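Local coordinates for protein lysine/ornithine decarboxylase (Vibrio vulnificus, PDB 2PLJ) that catalyses the decarboxylation of lysine and ornithine to the diamines cadaverine and putrescine, using pyridoxal phosphate as its cofactor, at residues E118-A122 and D123-H127; P130-D134 and A135-D139; D151-N154 and E155-K158. All blocks are in the same frame, centred on the assembly; numbering follows the deposited sequence. Where two conformers were deposited one is given.

Interaction 1 of 3, residues E118-A122 and D123-H127; sequences EGVPA and DLTIH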
loop_
_atom_site.group_PDB
_atom_site.type_symbol
_atom_site.label_atom_id
_atom_site.label_comp_id
_atom_site.label_asym_id
_atom_site.label_seq_id
_atom_site.Cartn_x
_atom_site.Cartn_y
_atom_site.Cartn_z
ATOM N N GLU A 118 -24.121 -9.850 1.154
ATOM C CA GLU A 118 -25.019 -8.847 1.771
ATOM C C GLU A 118 -26.426 -8.816 1.165
ATOM O O GLU A 118 -27.228 -7.914 1.456
ATOM C CB GLU A 118 -24.368 -7.454 1.788
ATOM C CG GLU A 118 -23.078 -7.419 2.614
ATOM C CD GLU A 118 -23.254 -7.870 4.077
ATOM O OE1 GLU A 118 -24.355 -7.708 4.668
ATOM O OE2 GLU A 118 -22.286 -8.414 4.642
ATOM N N GLY A 119 -26.716 -9.807 0.325
ATOM C CA GLY A 119 -28.025 -9.966 -0.258
ATOM C C GLY A 119 -28.415 -8.977 -1.338
ATOM O O GLY A 119 -29.620 -8.786 -1.614
ATOM N N VAL A 120 -27.410 -8.403 -1.989
ATOM C CA VAL A 120 -27.664 -7.523 -3.125
ATOM C C VAL A 120 -28.137 -8.385 -4.305
ATOM O O VAL A 120 -27.435 -9.323 -4.701
ATOM C CB VAL A 120 -26.417 -6.732 -3.528
ATOM C CG1 VAL A 120 -26.684 -5.913 -4.827
ATOM C CG2 VAL A 120 -25.946 -5.821 -2.362
ATOM N N PRO A 121 -29.316 -8.067 -4.859
ATOM C CA PRO A 121 -29.793 -8.769 -6.056
ATOM C C PRO A 121 -28.843 -8.460 -7.228
ATOM O O PRO A 121 -28.458 -7.308 -7.429
ATOM C CB PRO A 121 -31.167 -8.126 -6.312
ATOM C CG PRO A 121 -31.611 -7.613 -5.006
ATOM C CD PRO A 121 -30.316 -7.095 -4.379
ATOM N N ALA A 122 -28.502 -9.483 -8.005
ATOM C CA ALA A 122 -27.534 -9.316 -9.098
ATOM C C ALA A 122 -28.009 -8.288 -10.133
ATOM O O ALA A 122 -27.187 -7.662 -10.820
ATOM C CB ALA A 122 -27.273 -10.658 -9.778
ATOM N N ASP A 123 -29.329 -8.127 -10.263
ATOM C CA ASP A 123 -29.859 -7.175 -11.253
ATOM C C ASP A 123 -29.563 -5.713 -10.904
ATOM O O ASP A 123 -29.761 -4.801 -11.745
ATOM C CB ASP A 123 -31.343 -7.419 -11.543
ATOM C CG ASP A 123 -32.261 -7.142 -10.362
ATOM O OD1 ASP A 123 -31.826 -6.676 -9.292
ATOM O OD2 ASP A 123 -33.480 -7.415 -10.519
ATOM N N LEU A 124 -29.069 -5.482 -9.686
ATOM C CA LEU A 124 -28.647 -4.130 -9.292
ATOM C C LEU A 124 -27.163 -3.865 -9.560
ATOM O O LEU A 124 -26.648 -2.809 -9.176
ATOM C CB LEU A 124 -28.932 -3.872 -7.792
ATOM C CG LEU A 124 -30.404 -3.862 -7.362
ATOM C CD1 LEU A 124 -30.463 -3.543 -5.855
ATOM C CD2 LEU A 124 -31.202 -2.865 -8.133
ATOM N N THR A 125 -26.507 -4.808 -10.222
ATOM C CA THR A 125 -25.049 -4.766 -10.360
ATOM C C THR A 125 -24.609 -4.723 -11.812
ATOM O O THR A 125 -25.297 -5.221 -12.732
ATOM C CB THR A 125 -24.334 -5.940 -9.626
ATOM O OG1 THR A 125 -24.498 -7.166 -10.352
ATOM C CG2 THR A 125 -24.842 -6.103 -8.155
ATOM N N ILE A 126 -23.461 -4.087 -12.000
ATOM C CA ILE A 126 -22.745 -4.144 -13.270
ATOM C C ILE A 126 -21.273 -4.454 -12.951
ATOM O O ILE A 126 -20.760 -4.068 -11.879
ATOM C CB ILE A 126 -22.840 -2.829 -14.105
ATOM C CG1 ILE A 126 -22.277 -1.619 -13.345
ATOM C CG2 ILE A 126 -24.302 -2.565 -14.549
ATOM C CD1 ILE A 126 -22.291 -0.303 -14.175
ATOM N N HIS A 127 -20.590 -5.137 -13.866
ATOM C CA HIS A 127 -19.165 -5.459 -13.662
ATOM C C HIS A 127 -18.392 -4.588 -14.654
ATOM O O HIS A 127 -18.698 -4.586 -15.840
ATOM C CB HIS A 127 -18.947 -6.963 -13.906
ATOM C CG HIS A 127 -17.600 -7.450 -13.490
ATOM N ND1 HIS A 127 -16.431 -7.058 -14.126
ATOM C CD2 HIS A 127 -17.239 -8.339 -12.536
ATOM C CE1 HIS A 127 -15.409 -7.667 -13.549
ATOM N NE2 HIS A 127 -15.878 -8.483 -12.618
HETATM O O HOH W 1 -26.371 -7.594 -13.748
#

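Interaction 2 of 3, residues P130-D134 and A135-D139; sequences PIKRD and ADIRD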
loop_
_atom_site.group_PDB
_atom_site.type_symbol
_atom_site.label_atom_id
_atom_site.label_comp_id
_atom_site.label_asym_id
_atom_site.label_seq_id
_atom_site.Cartn_x
_atom_site.Cartn_y
_atom_site.Cartn_z
ATOM N N PRO A 130 -12.466 -3.527 -17.311
ATOM C CA PRO A 130 -12.348 -3.783 -18.761
ATOM C C PRO A 130 -11.514 -4.987 -19.154
ATOM O O PRO A 130 -11.642 -5.452 -20.294
ATOM C CB PRO A 130 -11.697 -2.488 -19.320
ATOM C CG PRO A 130 -11.917 -1.434 -18.230
ATOM C CD PRO A 130 -11.817 -2.263 -16.929
ATOM N N ILE A 131 -10.693 -5.521 -18.244
ATOM C CA ILE A 131 -9.775 -6.598 -18.659
ATOM C C ILE A 131 -9.867 -7.787 -17.706
ATOM O O ILE A 131 -9.455 -7.697 -16.539
ATOM C CB ILE A 131 -8.309 -6.106 -18.719
ATOM C CG1 ILE A 131 -8.199 -4.872 -19.626
ATOM C CG2 ILE A 131 -7.386 -7.282 -19.148
ATOM C CD1 ILE A 131 -8.331 -5.109 -21.135
ATOM N N LYS A 132 -10.421 -8.882 -18.224
ATOM C CA LYS A 132 -10.873 -9.937 -17.341
ATOM C C LYS A 132 -10.344 -11.286 -17.780
ATOM O O LYS A 132 -10.289 -11.599 -18.983
ATOM C CB LYS A 132 -12.406 -9.990 -17.314
ATOM C CG LYS A 132 -13.108 -8.720 -16.769
ATOM C CD LYS A 132 -14.616 -8.651 -17.122
ATOM C CE LYS A 132 -14.833 -8.400 -18.639
ATOM N NZ LYS A 132 -14.013 -7.249 -19.183
ATOM N N ARG A 133 -9.981 -12.110 -16.801
ATOM C CA ARG A 133 -9.682 -13.504 -17.098
ATOM C C ARG A 133 -11.010 -14.246 -17.279
ATOM O O ARG A 133 -12.043 -13.806 -16.754
ATOM C CB ARG A 133 -8.893 -14.129 -15.952
ATOM C CG ARG A 133 -7.569 -13.412 -15.737
ATOM C CD ARG A 133 -7.015 -13.733 -14.373
ATOM N NE ARG A 133 -7.853 -13.115 -13.355
ATOM C CZ ARG A 133 -7.486 -12.929 -12.089
ATOM N NH1 ARG A 133 -6.295 -13.346 -11.666
ATOM N NH2 ARG A 133 -8.332 -12.346 -11.229
ATOM N N ASP A 134 -10.971 -15.378 -17.979
ATOM C CA ASP A 134 -12.187 -16.170 -18.162
ATOM C C ASP A 134 -12.881 -16.394 -16.806
ATOM O O ASP A 134 -14.107 -16.183 -16.698
ATOM C CB ASP A 134 -11.910 -17.486 -18.892
ATOM C CG ASP A 134 -13.178 -18.261 -19.172
ATOM O OD1 ASP A 134 -14.047 -17.728 -19.914
ATOM O OD2 ASP A 134 -13.310 -19.384 -18.640
ATOM N N ALA A 135 -12.124 -16.802 -15.781
ATOM C CA ALA A 135 -12.689 -17.034 -14.435
ATOM C C ALA A 135 -13.442 -15.822 -13.859
ATOM O O ALA A 135 -14.474 -15.979 -13.216
ATOM C CB ALA A 135 -11.619 -17.525 -13.453
ATOM N N ASP A 136 -12.941 -14.622 -14.129
ATOM C CA ASP A 136 -13.552 -13.385 -13.615
ATOM C C ASP A 136 -14.945 -13.259 -14.224
ATOM O O ASP A 136 -15.896 -12.902 -13.553
ATOM C CB ASP A 136 -12.714 -12.169 -13.975
ATOM C CG ASP A 136 -11.311 -12.196 -13.343
ATOM O OD1 ASP A 136 -11.154 -12.718 -12.205
ATOM O OD2 ASP A 136 -10.356 -11.692 -14.014
ATOM N N ILE A 137 -15.056 -13.594 -15.502
ATOM C CA ILE A 137 -16.363 -13.505 -16.153
ATOM C C ILE A 137 -17.302 -14.565 -15.562
ATOM O O ILE A 137 -18.470 -14.276 -15.243
ATOM C CB ILE A 137 -16.225 -13.713 -17.682
ATOM C CG1 ILE A 137 -15.450 -12.537 -18.305
ATOM C CG2 ILE A 137 -17.647 -13.897 -18.333
ATOM C CD1 ILE A 137 -14.876 -12.855 -19.732
ATOM N N ARG A 138 -16.793 -15.794 -15.421
ATOM C CA ARG A 138 -17.596 -16.916 -14.923
ATOM C C ARG A 138 -18.101 -16.689 -13.495
ATOM O O ARG A 138 -19.264 -16.962 -13.212
ATOM C CB ARG A 138 -16.816 -18.239 -15.012
ATOM C CG ARG A 138 -16.518 -18.731 -16.426
ATOM C CD ARG A 138 -15.901 -20.180 -16.411
ATOM N NE ARG A 138 -16.851 -21.256 -16.172
ATOM C CZ ARG A 138 -17.569 -21.873 -17.120
ATOM N NH1 ARG A 138 -17.487 -21.508 -18.398
ATOM N NH2 ARG A 138 -18.388 -22.854 -16.780
ATOM N N ASP A 139 -17.222 -16.193 -12.617
ATOM C CA ASP A 139 -17.570 -15.874 -11.227
ATOM C C ASP A 139 -18.718 -14.851 -11.149
ATOM O O ASP A 139 -19.653 -15.019 -10.363
ATOM C CB ASP A 139 -16.373 -15.289 -10.483
ATOM C CG ASP A 139 -15.200 -16.265 -10.354
ATOM O OD1 ASP A 139 -15.378 -17.501 -10.521
ATOM O OD2 ASP A 139 -14.100 -15.739 -10.068
HETATM O O HOH W 2 -9.722 -8.714 -13.972
#

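Interaction 3 of 3, residues D151-N154 and E155-K158; sequences DNLN and ELEK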
loop_
_atom_site.group_PDB
_atom_site.type_symbol
_atom_site.label_atom_id
_atom_site.label_comp_id
_atom_site.label_asym_id
_atom_site.label_seq_id
_atom_site.Cartn_x
_atom_site.Cartn_y
_atom_site.Cartn_z
ATOM N N ASP A 151 -13.232 -2.787 -24.033
ATOM C CA ASP A 151 -12.668 -1.649 -24.772
ATOM C C ASP A 151 -11.734 -2.075 -25.909
ATOM O O ASP A 151 -11.004 -1.244 -26.488
ATOM C CB ASP A 151 -12.002 -0.668 -23.798
ATOM C CG ASP A 151 -10.639 -1.159 -23.269
ATOM O OD1 ASP A 151 -10.148 -2.248 -23.679
ATOM O OD2 ASP A 151 -10.068 -0.418 -22.436
ATOM N N ASN A 152 -11.760 -3.361 -26.243
ATOM C CA ASN A 152 -10.939 -3.852 -27.326
ATOM C C ASN A 152 -11.435 -5.207 -27.854
ATOM O O ASN A 152 -12.234 -5.894 -27.194
ATOM C CB ASN A 152 -9.446 -3.854 -26.920
ATOM C CG ASN A 152 -9.097 -4.990 -25.975
ATOM O OD1 ASN A 152 -9.064 -6.147 -26.394
ATOM N ND2 ASN A 152 -8.801 -4.665 -24.710
ATOM N N LEU A 153 -10.966 -5.567 -29.048
ATOM C CA LEU A 153 -11.435 -6.765 -29.724
ATOM C C LEU A 153 -10.977 -8.059 -29.047
ATOM O O LEU A 153 -11.689 -9.076 -29.107
ATOM C CB LEU A 153 -11.038 -6.734 -31.206
ATOM C CG LEU A 153 -11.846 -5.732 -32.055
ATOM C CD1 LEU A 153 -11.269 -5.589 -33.491
ATOM C CD2 LEU A 153 -13.341 -6.103 -32.130
ATOM N N ASN A 154 -9.803 -8.019 -28.419
ATOM C CA ASN A 154 -9.257 -9.164 -27.680
ATOM C C ASN A 154 -10.208 -9.505 -26.524
ATOM O O ASN A 154 -10.552 -10.659 -26.298
ATOM C CB ASN A 154 -7.853 -8.811 -27.186
ATOM C CG ASN A 154 -7.215 -9.899 -26.322
ATOM O OD1 ASN A 154 -7.520 -10.036 -25.127
ATOM N ND2 ASN A 154 -6.250 -10.618 -26.903
ATOM N N GLU A 155 -10.642 -8.479 -25.809
ATOM C CA GLU A 155 -11.623 -8.648 -24.743
ATOM C C GLU A 155 -12.981 -9.133 -25.290
ATOM O O GLU A 155 -13.600 -10.044 -24.725
ATOM C CB GLU A 155 -11.791 -7.353 -23.959
ATOM C CG GLU A 155 -12.457 -7.561 -22.593
ATOM C CD GLU A 155 -11.496 -8.210 -21.568
ATOM O OE1 GLU A 155 -10.267 -8.338 -21.870
ATOM O OE2 GLU A 155 -11.986 -8.587 -20.477
ATOM N N LEU A 156 -13.442 -8.515 -26.371
ATOM C CA LEU A 156 -14.723 -8.914 -26.968
ATOM C C LEU A 156 -14.750 -10.426 -27.252
ATOM O O LEU A 156 -15.761 -11.099 -26.991
ATOM C CB LEU A 156 -14.990 -8.112 -28.260
ATOM C CG LEU A 156 -16.347 -8.428 -28.910
ATOM C CD1 LEU A 156 -17.503 -7.974 -28.006
ATOM C CD2 LEU A 156 -16.415 -7.837 -30.331
ATOM N N GLU A 157 -13.642 -10.954 -27.784
ATOM C CA GLU A 157 -13.534 -12.379 -28.139
ATOM C C GLU A 157 -13.839 -13.279 -26.936
ATOM O O GLU A 157 -14.402 -14.377 -27.103
ATOM C CB GLU A 157 -12.138 -12.689 -28.728
ATOM C CG GLU A 157 -11.951 -14.113 -29.294
ATOM C CD GLU A 157 -11.639 -15.174 -28.209
ATOM O OE1 GLU A 157 -11.368 -14.829 -27.026
ATOM O OE2 GLU A 157 -11.665 -16.379 -28.544
ATOM N N LYS A 158 -13.473 -12.810 -25.734
ATOM C CA LYS A 158 -13.686 -13.555 -24.492
ATOM C C LYS A 158 -15.165 -13.851 -24.229
ATOM O O LYS A 158 -15.482 -14.718 -23.404
ATOM C CB LYS A 158 -13.099 -12.792 -23.291
ATOM C CG LYS A 158 -11.627 -12.523 -23.462
ATOM C CD LYS A 158 -11.040 -11.960 -22.165
ATOM C CE LYS A 158 -9.561 -11.622 -22.376
ATOM N NZ LYS A 158 -9.071 -10.755 -21.251
HETATM O O HOH W 3 -7.945 -7.841 -23.430
HETATM O O HOH W 4 -9.381 -13.097 -26.573
#

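Interaction 1 of 3, residues E118-A122 and D123-H127
Thr125 grips the carbonyl of Ala122 twice. Its hydroxyl OG1 donates to Ala122 O at 2.8 Å, tilted 16° from the carbonyl plane, while its backbone N reaches the same oxygen at 3.0 Å from well above that plane. With OG1 set between the backbone N and the carbonyl carbon (chi1 75°), the hydroxyl is brought back over the preceding turn. Beside this pair, Leu124 N donates to Pro121 O at 3.0 Å, and the two side chains run alongside each other, Leu124 CD1 lying 3.8 Å from Pro121 CD. Consecutive bonds from residue i+3 to residue i mark a short 3-10 turn, here the connection by which helix 109-117 passes into strand 125-127 of the beta/alpha barrel. The helix itself ends in a Schellman motif with Gly119, at positive phi, as its C-prime residue. Val120, buried, brings CG1 to 3.8 Å from Thr125 CG2 and also packs on Val94 and Phe104. A water lies within hydrogen-bonding distance of Ala122 O and Thr125 O, among other acceptors. Farther out, Tyr143 of helix 134-143 lies against Ala122 and Thr125 and hydrogen-bonds to Val120 O, and Leu98 of helix 91-100 meets both Pro121 and Leu124.

Interaction 2 of 3, residues P130-D134 and A135-D139
Arg133 and Asp136 meet where the loop becomes helix 134-143, and the arginine touches the carboxylate along almost its whole length. Arg133 CB lies 3.4 Å from Asp136 OD2. CG and CD continue past the same oxygen until the bend at chi3 (-69°) brings the NE/NH2 edge of the guanidinium to the carboxylate. Arg133 NE donates to Asp136 OD2 at 3.0 Å, close to the guanidinium plane and from the syn side of the carboxylate. Arg133 NH2 donates to the syn lone pair of Asp136 OD1 at 3.0 Å. This is a side-on, two-nitrogen salt bridge, but a twisted one, for the two planes stand 51° apart. Arg133 N also donates to Asp136 OD2, at 2.8 Å and from the same face as NE. Arg133 is the N-cap residue and Asp136 stands at N3, so the N3 side chain accepts from the N-cap backbone; the arginine side chain offers Asp136 N no acceptor in return, and no full capping box forms. In the other direction Arg133 O receives Ile137 N at 3.3 Å and a weak, strongly bent bond from Asp136 N. One residue earlier, Lys132 crosses Ile137 at about a right angle, its CB 4.1 Å from Ile137 CG1, while its amine leaves to pair with Glu155. On the outer side Asp134 OD2 rests 3.5 Å from Arg138 CD, and Tyr162 binds both of their polar ends. Met307 of the second subunit packs on Arg133. A water donating to Ile131 O and Asp136 OD2 gives that carboxylate oxygen a third donor. Such a concentration of donors, at the positive end of the helix dipole, probably favours the ionised form of Asp136 and restrains its rotation.

Interaction 3 of 3, residues D151-N154 and E155-K158
Asn154 and Glu155, adjacent in the first turn of helix 153-157, share a water that lies 2.8 Å from both Asn154 OD1 and Glu155 OE1. The side chain of Glu155 bends at chi2 (74°) and takes the ammonium of Lys158 at OE1, with NZ 2.8 Å away and above the carboxylate plane; OE2 turns to Lys132, whose backbone O also receives Lys158 NZ. Asn154 flanks this salt bridge: the extended chain of Lys158 passes it obliquely, CE 3.8 Å from Asn154 OD1. A second water links Asn154 O to Glu157 OE1. Glu155 N is held by the helix cap, donating to OD1 of the N-cap residue Asn152 at 2.9 Å. The donor nitrogen stands above the plane of the amide carbonyl, 42° out of it. Asn152 CG sits between its own backbone N and carbonyl carbon (chi1 75°), which curls the amide over the first turn, and ND2 turns the other way to donate to Asp151 OD1, fixing the flip of the amide. On another side of the helix Leu153 and Leu156 lie alongside each other, CD2 to CD2 4.0 Å. These two leucines press on helix 191-203 at Thr200, while Asn154 accepts from Asn376 of the second subunit and Lys158 binds Met307 O there. The short helix, the crossover of the beta-alpha-beta unit between strands 147-150 and 167-171, thus lies between a neighbouring barrel helix and the dimer partner.

How the interactions relate
Successive parts of the barrel wall are joined here. Interactions 1 and 2 have centres about 17 Å apart and meet where His127 CE1 packs on Lys132 CD at 3.8 Å. Interactions 2 and 3, centres about 12 Å apart, are joined by a salt bridge, Lys132 NZ to Glu155 OE2 at 2.8 Å, and a probable hydrogen bond, Lys158 NZ to Lys132 O at 2.7 Å. Interactions 1 and 3 do not touch, yet a backbone hydrogen bond between His127 and Val147 brings their strands together, consistent with barrel closure. Only interactions 2 and 3 reach the second subunit. All three stand back from the bound putrescine-cofactor adduct, the side chain of Lys132 about 11 Å from it, those of Thr125 and Glu155 about 13 Å.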